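Local atomic coordinates of similar to sp|P32453 Saccharomyces cerevisiae YNL315c ATP11 (Candida glabrata CBS 138, PDB entry 2P4F), a protein that probably acts as a mitochondrial chaperone that binds unassembled beta subunits of the F1-ATPase and helps them into the complex. Residues A[97-102]-A[187-192]; A[103-108]-A[218-223]; A[272-277]-A[288-293]; A[276-279]-A[284-287]. All coordinates share one frame; numbering follows the deposited sequence.

The four contacts form two groups, one at strand ends and one in a helical hairpin packed on edge strand 156-162. Contacts 1 and 2 lie about 9 Å apart, centre to centre, where residues 97-108 pass the ends of strands 179-190 and 215-220. They are joined by hydrogen bonds, K100 O to Q218 NE2 at 2.9 Å and L221 N to N192 O at 2.7 Å. Contacts 3 and 4 lie about 6 Å apart, between centres, and L274 CD1 meets F285 CD1 at 3.6 Å. The centres of contacts 2 and 4 are about 34 Å apart. Hexaethylene glycol, probably from crystallisation, lies about 4 Å from the F278 side chain in contact 4.

Contact 1 of 4, residues A[97-102]-A[187-192]; sequences KPYKTL and QFAGPN
The first torsion of Y99 (chi1 54°) sets CG between the backbone N and the carbonyl carbon, and the second (chi2 94°) stands the ring broadside to A189. The methyl of A189 then sits over the middle of one ring face. A189 CB is 3.7 Å from the Y99 ring centroid, 3° off the normal, a well-centred CH-pi contact. The opposite face of the ring is lined by CB of K97, nearer the rim, so the aromatic group is held flat between the two.

The phenol end reaches past the methyl to the backbone. Y99 OH comes within 3.5 Å of G190 CA, which carries no side chain. A water lies in the ring plane at the edge and ties three groups together. The water is 2.5 Å from Y99 OH, accepts from K97 NZ at 2.9 Å and donates to A189 O at 2.7 Å. A second water accepts from L102 N and donates to N192 O, so the loop is also bridged to the chain beyond the strand.

The contact is on the surface. Strands 179-190 and 193-200 form a beta hairpin through P191 and N192. A189 and G190 both face T193, a classic beta bulge at its turn. Y99 and T101 also touch T193, while F188 packs on A151 and V152 of helix 140-153.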
loop_
_atom_site.group_PDB
_atom_site.type_symbol
_atom_site.label_atom_id
_atom_site.label_comp_id
_atom_site.label_asym_id
_atom_site.label_seq_id
_atom_site.Cartn_x
_atom_site.Cartn_y
_atom_site.Cartn_z
ATOM N N LYS A 97 19.780 2.334 9.375
ATOM C CA LYS A 97 19.100 2.290 8.099
ATOM C C LYS A 97 18.550 3.646 7.714
ATOM O O LYS A 97 18.181 4.436 8.600
ATOM C CB LYS A 97 17.943 1.281 8.185
ATOM C CG LYS A 97 18.376 -0.161 8.389
ATOM C CD LYS A 97 19.570 -0.459 7.494
ATOM C CE LYS A 97 19.176 -0.581 6.035
ATOM N NZ LYS A 97 19.887 -1.667 5.278
ATOM N N PRO A 98 18.457 3.964 6.433
ATOM C CA PRO A 98 17.897 5.267 6.008
ATOM C C PRO A 98 16.386 5.298 6.072
ATOM O O PRO A 98 15.795 6.370 5.855
ATOM C CB PRO A 98 18.333 5.435 4.545
ATOM C CG PRO A 98 18.585 4.012 4.127
ATOM C CD PRO A 98 19.015 3.213 5.322
ATOM N N TYR A 99 15.742 4.162 6.335
ATOM C CA TYR A 99 14.298 4.133 6.505
ATOM C C TYR A 99 14.017 3.743 7.953
ATOM O O TYR A 99 14.849 3.062 8.584
ATOM C CB TYR A 99 13.615 3.135 5.561
ATOM C CG TYR A 99 14.223 1.753 5.689
ATOM C CD1 TYR A 99 13.683 0.798 6.542
ATOM C CD2 TYR A 99 15.357 1.419 4.950
ATOM C CE1 TYR A 99 14.209 -0.461 6.690
ATOM C CE2 TYR A 99 15.884 0.155 5.093
ATOM C CZ TYR A 99 15.325 -0.781 5.945
ATOM O OH TYR A 99 15.868 -2.042 6.081
ATOM N N LYS A 100 12.863 4.175 8.419
ATOM C CA LYS A 100 12.480 3.845 9.784
ATOM C C LYS A 100 11.862 2.461 9.823
ATOM O O LYS A 100 11.084 2.099 8.933
ATOM C CB LYS A 100 11.514 4.877 10.382
ATOM C CG LYS A 100 12.300 6.179 10.522
ATOM C CD LYS A 100 11.640 7.116 11.486
ATOM C CE LYS A 100 12.297 8.478 11.342
ATOM N NZ LYS A 100 11.267 9.532 11.479
ATOM N N THR A 101 12.231 1.686 10.807
ATOM C CA THR A 101 11.602 0.401 11.029
ATOM C C THR A 101 10.672 0.431 12.234
ATOM O O THR A 101 10.582 1.496 12.881
ATOM C CB THR A 101 12.654 -0.718 11.236
ATOM O OG1 THR A 101 13.305 -0.525 12.494
ATOM C CG2 THR A 101 13.688 -0.690 10.127
ATOM N N LEU A 102 10.007 -0.694 12.490
ATOM C CA LEU A 102 9.032 -0.661 13.576
ATOM C C LEU A 102 9.670 -0.217 14.881
ATOM O O LEU A 102 9.024 0.557 15.628
ATOM C CB LEU A 102 8.365 -2.040 13.704
ATOM C CG LEU A 102 7.276 -2.090 14.791
ATOM C CD1 LEU A 102 6.182 -1.015 14.585
ATOM C CD2 LEU A 102 6.638 -3.459 14.795
ATOM N N GLN A 187 8.260 -0.938 -2.841
ATOM C CA GLN A 187 9.695 -0.900 -2.586
ATOM C C GLN A 187 9.999 -1.762 -1.365
ATOM O O GLN A 187 9.352 -1.619 -0.289
ATOM C CB GLN A 187 10.169 0.544 -2.368
ATOM C CG GLN A 187 10.003 1.307 -3.668
ATOM C CD GLN A 187 11.030 2.398 -3.791
ATOM O OE1 GLN A 187 11.332 3.064 -2.787
ATOM N NE2 GLN A 187 11.521 2.525 -5.013
ATOM N N PHE A 188 10.957 -2.653 -1.505
ATOM C CA PHE A 188 11.296 -3.610 -0.440
ATOM C C PHE A 188 12.499 -3.023 0.266
ATOM O O PHE A 188 13.616 -3.125 -0.225
ATOM C CB PHE A 188 11.501 -5.003 -1.078
ATOM C CG PHE A 188 10.170 -5.359 -1.749
ATOM C CD1 PHE A 188 9.138 -5.917 -1.015
ATOM C CD2 PHE A 188 9.946 -5.086 -3.080
ATOM C CE1 PHE A 188 7.890 -6.194 -1.564
ATOM C CE2 PHE A 188 8.713 -5.341 -3.662
ATOM C CZ PHE A 188 7.693 -5.869 -2.894
ATOM N N ALA A 189 12.278 -2.360 1.386
ATOM C CA ALA A 189 13.322 -1.604 2.050
ATOM C C ALA A 189 14.191 -2.569 2.830
ATOM O O ALA A 189 15.427 -2.482 2.869
ATOM C CB ALA A 189 12.666 -0.589 2.990
ATOM N N GLY A 190 13.559 -3.523 3.463
ATOM C CA GLY A 190 14.344 -4.510 4.193
ATOM C C GLY A 190 13.488 -5.732 4.496
ATOM O O GLY A 190 12.310 -5.780 4.135
ATOM N N PRO A 191 14.029 -6.745 5.158
ATOM C CA PRO A 191 13.263 -7.977 5.312
ATOM C C PRO A 191 11.993 -7.764 6.118
ATOM O O PRO A 191 11.038 -8.567 5.948
ATOM C CB PRO A 191 14.201 -8.919 6.085
ATOM C CG PRO A 191 15.305 -8.083 6.603
ATOM C CD PRO A 191 15.377 -6.838 5.760
ATOM N N ASN A 192 11.963 -6.735 6.969
ATOM C CA ASN A 192 10.733 -6.554 7.757
ATOM C C ASN A 192 9.959 -5.289 7.408
ATOM O O ASN A 192 9.028 -4.874 8.118
ATOM C CB ASN A 192 11.089 -6.462 9.254
ATOM C CG ASN A 192 11.541 -7.833 9.731
ATOM O OD1 ASN A 192 10.753 -8.783 9.637
ATOM N ND2 ASN A 192 12.775 -7.939 10.205
HETATM O O HOH W 1 17.485 -3.168 4.496
HETATM O O HOH W 2 9.840 -2.471 10.123
#

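Contact 2 of 4, residues A[103-108]-A[218-223]; sequences DDYLKL and QFHLDL
Y105 OH donates to Q218 OE1 at 2.7 Å, the direct polar link. The donor is tilted 29° from the carbonyl plane and the C=O...donor angle is 139°. The phenol ring and the amide stand almost perpendicular, with OE1 at the ring edge. OE1 also accepts from N233 ND2, and Q218 NE2 bonds to K100 O and H195 NE2, so this buried amide is fixed in its rotation.

In the aromatic packing, Y105 CG lies beside the backbone N and anti to the carbonyl carbon (chi1 -59°), which sends the ring to Q218 and H220. Y105 CE2 lies 3.6 Å from H220 NE2, and the two rings meet obliquely with centroids 5.6 Å apart. H220 NE2 bonds to N233 OD1, and W127 makes an edge-to-face pair with Y105.

Q218, H220 and D222 are every second residue along the end of strand 215-220 of the half-barrel sheet and just past it. The CB of each points toward 103-108, which starts in the short helix 102-105.

L108 only brushes D222, a methyl against a carboxylate oxygen, with L108 CD1 3.9 Å from D222 OD1. A water accepts from D103 N and donates to D222 OD1 at 2.7 Å.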
loop_
_atom_site.group_PDB
_atom_site.type_symbol
_atom_site.label_atom_id
_atom_site.label_comp_id
_atom_site.label_asym_id
_atom_site.label_seq_id
_atom_site.Cartn_x
_atom_site.Cartn_y
_atom_site.Cartn_z
ATOM N N ASP A 103 10.911 -0.694 15.123
ATOM C CA ASP A 103 11.566 -0.349 16.408
ATOM C C ASP A 103 11.755 1.147 16.610
ATOM O O ASP A 103 11.878 1.658 17.736
ATOM C CB ASP A 103 12.912 -1.059 16.450
ATOM C CG ASP A 103 13.555 -1.056 17.827
ATOM O OD1 ASP A 103 12.995 -1.595 18.807
ATOM O OD2 ASP A 103 14.676 -0.506 17.890
ATOM N N ASP A 104 11.841 1.917 15.510
ATOM C CA ASP A 104 11.939 3.370 15.617
ATOM C C ASP A 104 10.647 4.028 16.079
ATOM O O ASP A 104 10.638 5.185 16.503
ATOM C CB ASP A 104 12.323 3.941 14.244
ATOM C CG ASP A 104 13.713 3.496 13.808
ATOM O OD1 ASP A 104 14.650 3.587 14.659
ATOM O OD2 ASP A 104 13.896 3.056 12.648
ATOM N N TYR A 105 9.520 3.329 16.005
ATOM C CA TYR A 105 8.244 3.875 16.429
ATOM C C TYR A 105 7.774 3.264 17.744
ATOM O O TYR A 105 7.256 3.984 18.604
ATOM C CB TYR A 105 7.179 3.573 15.369
ATOM C CG TYR A 105 7.467 4.113 13.984
ATOM C CD1 TYR A 105 7.709 5.460 13.770
ATOM C CD2 TYR A 105 7.430 3.272 12.881
ATOM C CE1 TYR A 105 7.963 5.981 12.486
ATOM C CE2 TYR A 105 7.674 3.762 11.606
ATOM C CZ TYR A 105 7.937 5.088 11.404
ATOM O OH TYR A 105 8.165 5.581 10.127
ATOM N N LEU A 106 7.930 1.945 17.875
ATOM C CA LEU A 106 7.552 1.211 19.090
ATOM C C LEU A 106 8.716 0.266 19.414
ATOM O O LEU A 106 8.999 -0.578 18.530
ATOM C CB LEU A 106 6.304 0.339 18.980
ATOM C CG LEU A 106 4.996 1.000 18.594
ATOM C CD1 LEU A 106 3.911 -0.058 18.381
ATOM C CD2 LEU A 106 4.566 2.005 19.658
ATOM N N LYS A 107 9.349 0.343 20.547
ATOM C CA LYS A 107 10.518 -0.496 20.798
ATOM C C LYS A 107 10.111 -1.957 20.908
ATOM O O LYS A 107 9.282 -2.394 21.727
ATOM C CB LYS A 107 11.230 -0.075 22.085
ATOM C CG LYS A 107 11.865 1.319 21.983
ATOM C CD LYS A 107 12.890 1.394 20.867
ATOM C CE LYS A 107 13.277 2.792 20.456
ATOM N NZ LYS A 107 12.483 3.441 19.377
ATOM N N LEU A 108 10.738 -2.751 20.055
ATOM C CA LEU A 108 10.321 -4.153 20.016
ATOM C C LEU A 108 10.562 -4.851 21.341
ATOM O O LEU A 108 9.747 -5.687 21.728
ATOM C CB LEU A 108 11.056 -4.956 18.941
ATOM C CG LEU A 108 10.966 -4.356 17.538
ATOM C CD1 LEU A 108 11.747 -5.189 16.538
ATOM C CD2 LEU A 108 9.495 -4.255 17.169
ATOM N N GLN A 218 4.044 2.465 4.883
ATOM C CA GLN A 218 4.970 1.464 5.358
ATOM C C GLN A 218 4.159 0.290 5.933
ATOM O O GLN A 218 3.171 0.547 6.662
ATOM C CB GLN A 218 5.888 1.956 6.489
ATOM C CG GLN A 218 6.801 3.142 6.106
ATOM C CD GLN A 218 7.845 3.274 7.217
ATOM O OE1 GLN A 218 7.433 3.738 8.322
ATOM N NE2 GLN A 218 9.097 2.862 6.983
ATOM N N PHE A 219 4.628 -0.929 5.591
ATOM C CA PHE A 219 4.123 -2.142 6.229
ATOM C C PHE A 219 5.260 -2.756 7.000
ATOM O O PHE A 219 6.298 -3.039 6.411
ATOM C CB PHE A 219 3.609 -3.115 5.170
ATOM C CG PHE A 219 2.399 -2.616 4.422
ATOM C CD1 PHE A 219 1.101 -2.868 4.860
ATOM C CD2 PHE A 219 2.569 -1.897 3.238
ATOM C CE1 PHE A 219 -0.046 -2.431 4.181
ATOM C CE2 PHE A 219 1.450 -1.440 2.552
ATOM C CZ PHE A 219 0.161 -1.731 2.999
ATOM N N HIS A 220 5.048 -2.928 8.305
ATOM C CA HIS A 220 6.095 -3.479 9.163
ATOM C C HIS A 220 5.799 -4.923 9.460
ATOM O O HIS A 220 4.706 -5.203 9.957
ATOM C CB HIS A 220 6.127 -2.700 10.496
ATOM C CG HIS A 220 6.432 -1.260 10.199
ATOM N ND1 HIS A 220 7.699 -0.817 9.899
ATOM C CD2 HIS A 220 5.576 -0.195 10.158
ATOM C CE1 HIS A 220 7.631 0.486 9.681
ATOM N NE2 HIS A 220 6.343 0.905 9.818
ATOM N N LEU A 221 6.706 -5.826 9.184
ATOM C CA LEU A 221 6.476 -7.268 9.301
ATOM C C LEU A 221 7.141 -7.891 10.513
ATOM O O LEU A 221 7.170 -9.101 10.675
ATOM C CB LEU A 221 7.046 -7.964 8.031
ATOM C CG LEU A 221 6.598 -7.372 6.690
ATOM C CD1 LEU A 221 7.155 -8.285 5.600
ATOM C CD2 LEU A 221 5.101 -7.181 6.599
ATOM N N ASP A 222 7.719 -7.079 11.402
ATOM C CA ASP A 222 8.509 -7.506 12.533
ATOM C C ASP A 222 7.713 -8.437 13.449
ATOM O O ASP A 222 8.360 -9.269 14.138
ATOM C CB ASP A 222 8.985 -6.281 13.332
ATOM C CG ASP A 222 9.670 -5.256 12.439
ATOM O OD1 ASP A 222 10.894 -5.002 12.717
ATOM O OD2 ASP A 222 9.054 -4.638 11.520
ATOM N N LEU A 223 6.390 -8.283 13.529
ATOM C CA LEU A 223 5.587 -9.126 14.418
ATOM C C LEU A 223 4.836 -10.186 13.648
ATOM O O LEU A 223 3.901 -10.868 14.150
ATOM C CB LEU A 223 4.560 -8.226 15.152
ATOM C CG LEU A 223 5.221 -7.067 15.888
ATOM C CD1 LEU A 223 4.148 -6.273 16.661
ATOM C CD2 LEU A 223 6.338 -7.578 16.764
HETATM O O HOH W 3 12.241 -2.867 13.769
#

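Contact 3 of 4, residues A[272-277]-A[288-293]; sequences IQLLED and NKLIQL
L274 is the centre of this buried contact, and one methyl does most of the touching. Its CG is anti to the backbone N (chi1 -167°), which carries CD2 across to the facing helix. L274 CD2 comes 3.3 Å from L290 CA, tighter than usual van der Waals contact. L274 CD2 is also 3.7 Å from L290 CB, so the methyl is pressed against the backbone of that helix as well as its side chain.

L290 closes over the same methyl with its own CD1, 3.8 Å from L274 CD2. L293, one turn on, brings its CD1 to 4.0 Å from L274 CD2. The aliphatic part of K289 borders the leucine, while its NZ forms a salt bridge with E270.

The segments 272-277 and 288-293 run roughly antiparallel, at 144°, with axes 10.8 Å apart, as the two arms of a helical hairpin. On the first arm Q273 NE2 donates to D277 OD1, one turn later, from 46° above the carboxylate plane.

L275 and L290 both pack on F157 of the sheet-edge strand 156-162, and L290 also touches V158. I272 and E276 meet Y150 of helix 140-153, while L293 turns back to I267 and E270 of helix 266-280.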
loop_
_atom_site.group_PDB
_atom_site.type_symbol
_atom_site.label_atom_id
_atom_site.label_comp_id
_atom_site.label_asym_id
_atom_site.label_seq_id
_atom_site.Cartn_x
_atom_site.Cartn_y
_atom_site.Cartn_z
ATOM N N ILE A 272 -6.112 -9.324 -11.324
ATOM C CA ILE A 272 -4.758 -9.841 -11.155
ATOM C C ILE A 272 -4.104 -9.979 -12.522
ATOM O O ILE A 272 -2.924 -9.670 -12.698
ATOM C CB ILE A 272 -4.798 -11.166 -10.393
ATOM C CG1 ILE A 272 -5.167 -10.921 -8.925
ATOM C CG2 ILE A 272 -3.488 -11.925 -10.564
ATOM C CD1 ILE A 272 -5.664 -12.126 -8.178
ATOM N N GLN A 273 -4.853 -10.437 -13.524
ATOM C CA GLN A 273 -4.256 -10.621 -14.856
ATOM C C GLN A 273 -3.813 -9.275 -15.431
ATOM O O GLN A 273 -2.789 -9.165 -16.118
ATOM C CB GLN A 273 -5.288 -11.280 -15.805
ATOM C CG GLN A 273 -4.676 -11.581 -17.184
ATOM C CD GLN A 273 -3.629 -12.678 -17.093
ATOM O OE1 GLN A 273 -3.876 -13.762 -16.558
ATOM N NE2 GLN A 273 -2.414 -12.435 -17.599
ATOM N N LEU A 274 -4.607 -8.214 -15.150
ATOM C CA LEU A 274 -4.189 -6.915 -15.660
ATOM C C LEU A 274 -2.906 -6.427 -14.998
ATOM O O LEU A 274 -2.021 -5.792 -15.628
ATOM C CB LEU A 274 -5.285 -5.877 -15.379
ATOM C CG LEU A 274 -5.162 -4.551 -16.094
ATOM C CD1 LEU A 274 -5.316 -4.697 -17.613
ATOM C CD2 LEU A 274 -6.168 -3.540 -15.516
ATOM N N LEU A 275 -2.805 -6.656 -13.696
ATOM C CA LEU A 275 -1.577 -6.323 -12.945
ATOM C C LEU A 275 -0.383 -7.055 -13.558
ATOM O O LEU A 275 0.729 -6.479 -13.804
ATOM C CB LEU A 275 -1.748 -6.709 -11.463
ATOM C CG LEU A 275 -0.471 -6.602 -10.623
ATOM C CD1 LEU A 275 -0.051 -5.146 -10.501
ATOM C CD2 LEU A 275 -0.743 -7.236 -9.260
ATOM N N GLU A 276 -0.569 -8.350 -13.803
ATOM C CA GLU A 276 0.561 -9.119 -14.365
ATOM C C GLU A 276 0.897 -8.652 -15.767
ATOM O O GLU A 276 2.057 -8.476 -16.138
ATOM C CB GLU A 276 0.227 -10.629 -14.342
ATOM C CG GLU A 276 0.145 -11.143 -12.883
ATOM C CD GLU A 276 -0.272 -12.585 -12.806
ATOM O OE1 GLU A 276 -0.884 -13.125 -13.770
ATOM O OE2 GLU A 276 0.029 -13.220 -11.753
ATOM N N ASP A 277 -0.133 -8.396 -16.577
ATOM C CA ASP A 277 0.139 -7.931 -17.939
ATOM C C ASP A 277 0.874 -6.613 -17.966
ATOM O O ASP A 277 1.780 -6.393 -18.802
ATOM C CB ASP A 277 -1.196 -7.779 -18.689
ATOM C CG ASP A 277 -1.765 -9.112 -19.117
ATOM O OD1 ASP A 277 -1.072 -10.148 -19.108
ATOM O OD2 ASP A 277 -2.977 -9.113 -19.463
ATOM N N ASN A 288 -8.041 1.479 -20.698
ATOM C CA ASN A 288 -9.500 1.463 -20.571
ATOM C C ASN A 288 -9.973 0.345 -19.678
ATOM O O ASN A 288 -10.865 0.608 -18.851
ATOM C CB ASN A 288 -10.093 1.395 -21.988
ATOM C CG ASN A 288 -9.574 2.702 -22.625
ATOM O OD1 ASN A 288 -10.295 3.683 -22.434
ATOM N ND2 ASN A 288 -8.400 2.658 -23.278
ATOM N N LYS A 289 -9.390 -0.843 -19.809
ATOM C CA LYS A 289 -9.864 -1.927 -18.927
ATOM C C LYS A 289 -9.455 -1.652 -17.492
ATOM O O LYS A 289 -10.185 -1.907 -16.532
ATOM C CB LYS A 289 -9.271 -3.236 -19.388
ATOM C CG LYS A 289 -9.580 -4.439 -18.521
ATOM C CD LYS A 289 -10.981 -4.961 -18.783
ATOM C CE LYS A 289 -11.313 -6.167 -17.913
ATOM N NZ LYS A 289 -10.596 -7.412 -18.331
ATOM N N LEU A 290 -8.257 -1.103 -17.321
ATOM C CA LEU A 290 -7.799 -0.695 -15.984
ATOM C C LEU A 290 -8.803 0.207 -15.295
ATOM O O LEU A 290 -9.230 0.076 -14.148
ATOM C CB LEU A 290 -6.477 0.103 -16.049
ATOM C CG LEU A 290 -6.119 0.820 -14.709
ATOM C CD1 LEU A 290 -5.773 -0.250 -13.686
ATOM C CD2 LEU A 290 -5.027 1.832 -14.944
ATOM N N ILE A 291 -9.226 1.214 -16.043
ATOM C CA ILE A 291 -10.178 2.187 -15.477
ATOM C C ILE A 291 -11.516 1.530 -15.197
ATOM O O ILE A 291 -12.143 1.743 -14.147
ATOM C CB ILE A 291 -10.337 3.391 -16.424
ATOM C CG1 ILE A 291 -9.048 4.210 -16.453
ATOM C CG2 ILE A 291 -11.557 4.175 -15.987
ATOM C CD1 ILE A 291 -8.961 5.297 -17.501
ATOM N N GLN A 292 -11.968 0.663 -16.088
ATOM C CA GLN A 292 -13.229 -0.049 -15.804
ATOM C C GLN A 292 -13.134 -0.925 -14.565
ATOM O O GLN A 292 -14.035 -0.991 -13.722
ATOM C CB GLN A 292 -13.568 -0.893 -17.033
ATOM C CG GLN A 292 -14.792 -1.786 -16.911
ATOM C CD GLN A 292 -14.448 -3.241 -16.618
ATOM O OE1 GLN A 292 -15.243 -4.170 -16.763
ATOM N NE2 GLN A 292 -13.211 -3.448 -16.184
ATOM N N LEU A 293 -12.016 -1.657 -14.436
ATOM C CA LEU A 293 -11.891 -2.591 -13.343
ATOM C C LEU A 293 -11.627 -1.844 -12.037
ATOM O O LEU A 293 -12.008 -2.314 -10.974
ATOM C CB LEU A 293 -10.755 -3.597 -13.559
ATOM C CG LEU A 293 -10.953 -4.657 -14.638
ATOM C CD1 LEU A 293 -9.636 -5.377 -14.923
ATOM C CD2 LEU A 293 -11.967 -5.714 -14.244
#

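Contact 4 of 4, residues A[276-279]-A[284-287]; sequences EDFN and NFDI
This is a surface contact of mixed aromatic and water-mediated character, in the turn of a helical hairpin. The last turn of helix 266-280 meets the loop that leads into helix 287-295. F278 and F285 carry the packing. The edge of F278 meets the face of F285, with centroids 5.0 Å apart and planes at 69°. F278 CD1 stands over the centre of the F285 ring, and its distance to F285 CZ is 3.7 Å. The side chains lie side by side and point the same way. CG of F278 is anti to the backbone N (chi1 -180°), which takes its ring to F285. F278 CB also rests 3.7 Å from F285 CD1, so the F278 stem as well as its ring touches the F285 ring.

The turn of the helical hairpin is finished by D286, the N-cap of helix 287-295, whose OD2 accepts from K289 N. The turn rests on strand 156-162, where F278 reaches L156 and V158 and N279 ND2 bonds to L156 O.

The polar side is bridged by water. N284 CB lies against the carboxylate of D277, 3.5 Å from D277 OD2. D277 OD1 also accepts from Q273 NE2. One water is 2.7 Å from D277 OD1 and 3.1 Å from N284 OD1. A second is 2.6 Å from D277 OD2, and its link to N284 OD1 is weak. Both waters have more acceptors nearby than protons, so these bonds cannot all form at once.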
loop_
_atom_site.group_PDB
_atom_site.type_symbol
_atom_site.label_atom_id
_atom_site.label_comp_id
_atom_site.label_asym_id
_atom_site.label_seq_id
_atom_site.Cartn_x
_atom_site.Cartn_y
_atom_site.Cartn_z
ATOM N N GLU A 276 -0.569 -8.350 -13.803
ATOM C CA GLU A 276 0.561 -9.119 -14.365
ATOM C C GLU A 276 0.897 -8.652 -15.767
ATOM O O GLU A 276 2.057 -8.476 -16.138
ATOM C CB GLU A 276 0.227 -10.629 -14.342
ATOM C CG GLU A 276 0.145 -11.143 -12.883
ATOM C CD GLU A 276 -0.272 -12.585 -12.806
ATOM O OE1 GLU A 276 -0.884 -13.125 -13.770
ATOM O OE2 GLU A 276 0.029 -13.220 -11.753
ATOM N N ASP A 277 -0.133 -8.396 -16.577
ATOM C CA ASP A 277 0.139 -7.931 -17.939
ATOM C C ASP A 277 0.874 -6.613 -17.966
ATOM O O ASP A 277 1.780 -6.393 -18.802
ATOM C CB ASP A 277 -1.196 -7.779 -18.689
ATOM C CG ASP A 277 -1.765 -9.112 -19.117
ATOM O OD1 ASP A 277 -1.072 -10.148 -19.108
ATOM O OD2 ASP A 277 -2.977 -9.113 -19.463
ATOM N N PHE A 278 0.514 -5.697 -17.051
ATOM C CA PHE A 278 1.250 -4.431 -16.977
ATOM C C PHE A 278 2.727 -4.719 -16.673
ATOM O O PHE A 278 3.627 -4.191 -17.342
ATOM C CB PHE A 278 0.627 -3.552 -15.880
ATOM C CG PHE A 278 1.349 -2.211 -15.765
ATOM C CD1 PHE A 278 1.010 -1.142 -16.592
ATOM C CD2 PHE A 278 2.350 -2.051 -14.800
ATOM C CE1 PHE A 278 1.691 0.046 -16.454
ATOM C CE2 PHE A 278 3.043 -0.864 -14.668
ATOM C CZ PHE A 278 2.684 0.185 -15.482
ATOM N N ASN A 279 2.980 -5.527 -15.632
ATOM C CA ASN A 279 4.366 -5.712 -15.188
ATOM C C ASN A 279 5.219 -6.517 -16.155
ATOM O O ASN A 279 6.446 -6.403 -16.140
ATOM C CB ASN A 279 4.362 -6.372 -13.790
ATOM C CG ASN A 279 4.145 -5.266 -12.769
ATOM O OD1 ASN A 279 5.111 -4.635 -12.249
ATOM N ND2 ASN A 279 2.877 -5.022 -12.431
ATOM N N ASN A 284 -1.593 -6.996 -23.923
ATOM C CA ASN A 284 -2.962 -7.151 -23.463
ATOM C C ASN A 284 -3.287 -6.138 -22.380
ATOM O O ASN A 284 -4.464 -5.995 -22.042
ATOM C CB ASN A 284 -3.171 -8.564 -22.925
ATOM C CG ASN A 284 -3.178 -9.627 -24.008
ATOM O OD1 ASN A 284 -2.780 -10.784 -23.779
ATOM N ND2 ASN A 284 -3.634 -9.261 -25.206
ATOM N N PHE A 285 -2.252 -5.465 -21.846
ATOM C CA PHE A 285 -2.581 -4.379 -20.928
ATOM C C PHE A 285 -3.321 -3.256 -21.650
ATOM O O PHE A 285 -2.914 -2.791 -22.719
ATOM C CB PHE A 285 -1.321 -3.794 -20.248
ATOM C CG PHE A 285 -1.689 -2.614 -19.363
ATOM C CD1 PHE A 285 -2.222 -2.880 -18.109
ATOM C CD2 PHE A 285 -1.529 -1.304 -19.705
ATOM C CE1 PHE A 285 -2.578 -1.857 -17.259
ATOM C CE2 PHE A 285 -1.906 -0.247 -18.889
ATOM C CZ PHE A 285 -2.457 -0.527 -17.633
ATOM N N ASP A 286 -4.406 -2.777 -21.050
ATOM C CA ASP A 286 -5.245 -1.743 -21.658
ATOM C C ASP A 286 -5.711 -0.708 -20.643
ATOM O O ASP A 286 -6.287 -1.107 -19.601
ATOM C CB ASP A 286 -6.470 -2.436 -22.293
ATOM C CG ASP A 286 -7.418 -1.441 -22.923
ATOM O OD1 ASP A 286 -7.445 -1.332 -24.169
ATOM O OD2 ASP A 286 -8.166 -0.797 -22.177
ATOM N N ILE A 287 -5.472 0.582 -20.862
ATOM C CA ILE A 287 -5.844 1.576 -19.849
ATOM C C ILE A 287 -7.332 1.669 -19.578
ATOM O O ILE A 287 -7.819 1.913 -18.482
ATOM C CB ILE A 287 -5.402 2.973 -20.309
ATOM C CG1 ILE A 287 -3.925 3.149 -19.972
ATOM C CG2 ILE A 287 -6.230 4.066 -19.669
ATOM C CD1 ILE A 287 -3.744 3.348 -18.462
HETATM O O HOH W 4 -4.271 -10.981 -20.806
HETATM O O HOH W 5 -0.916 -11.429 -21.450
#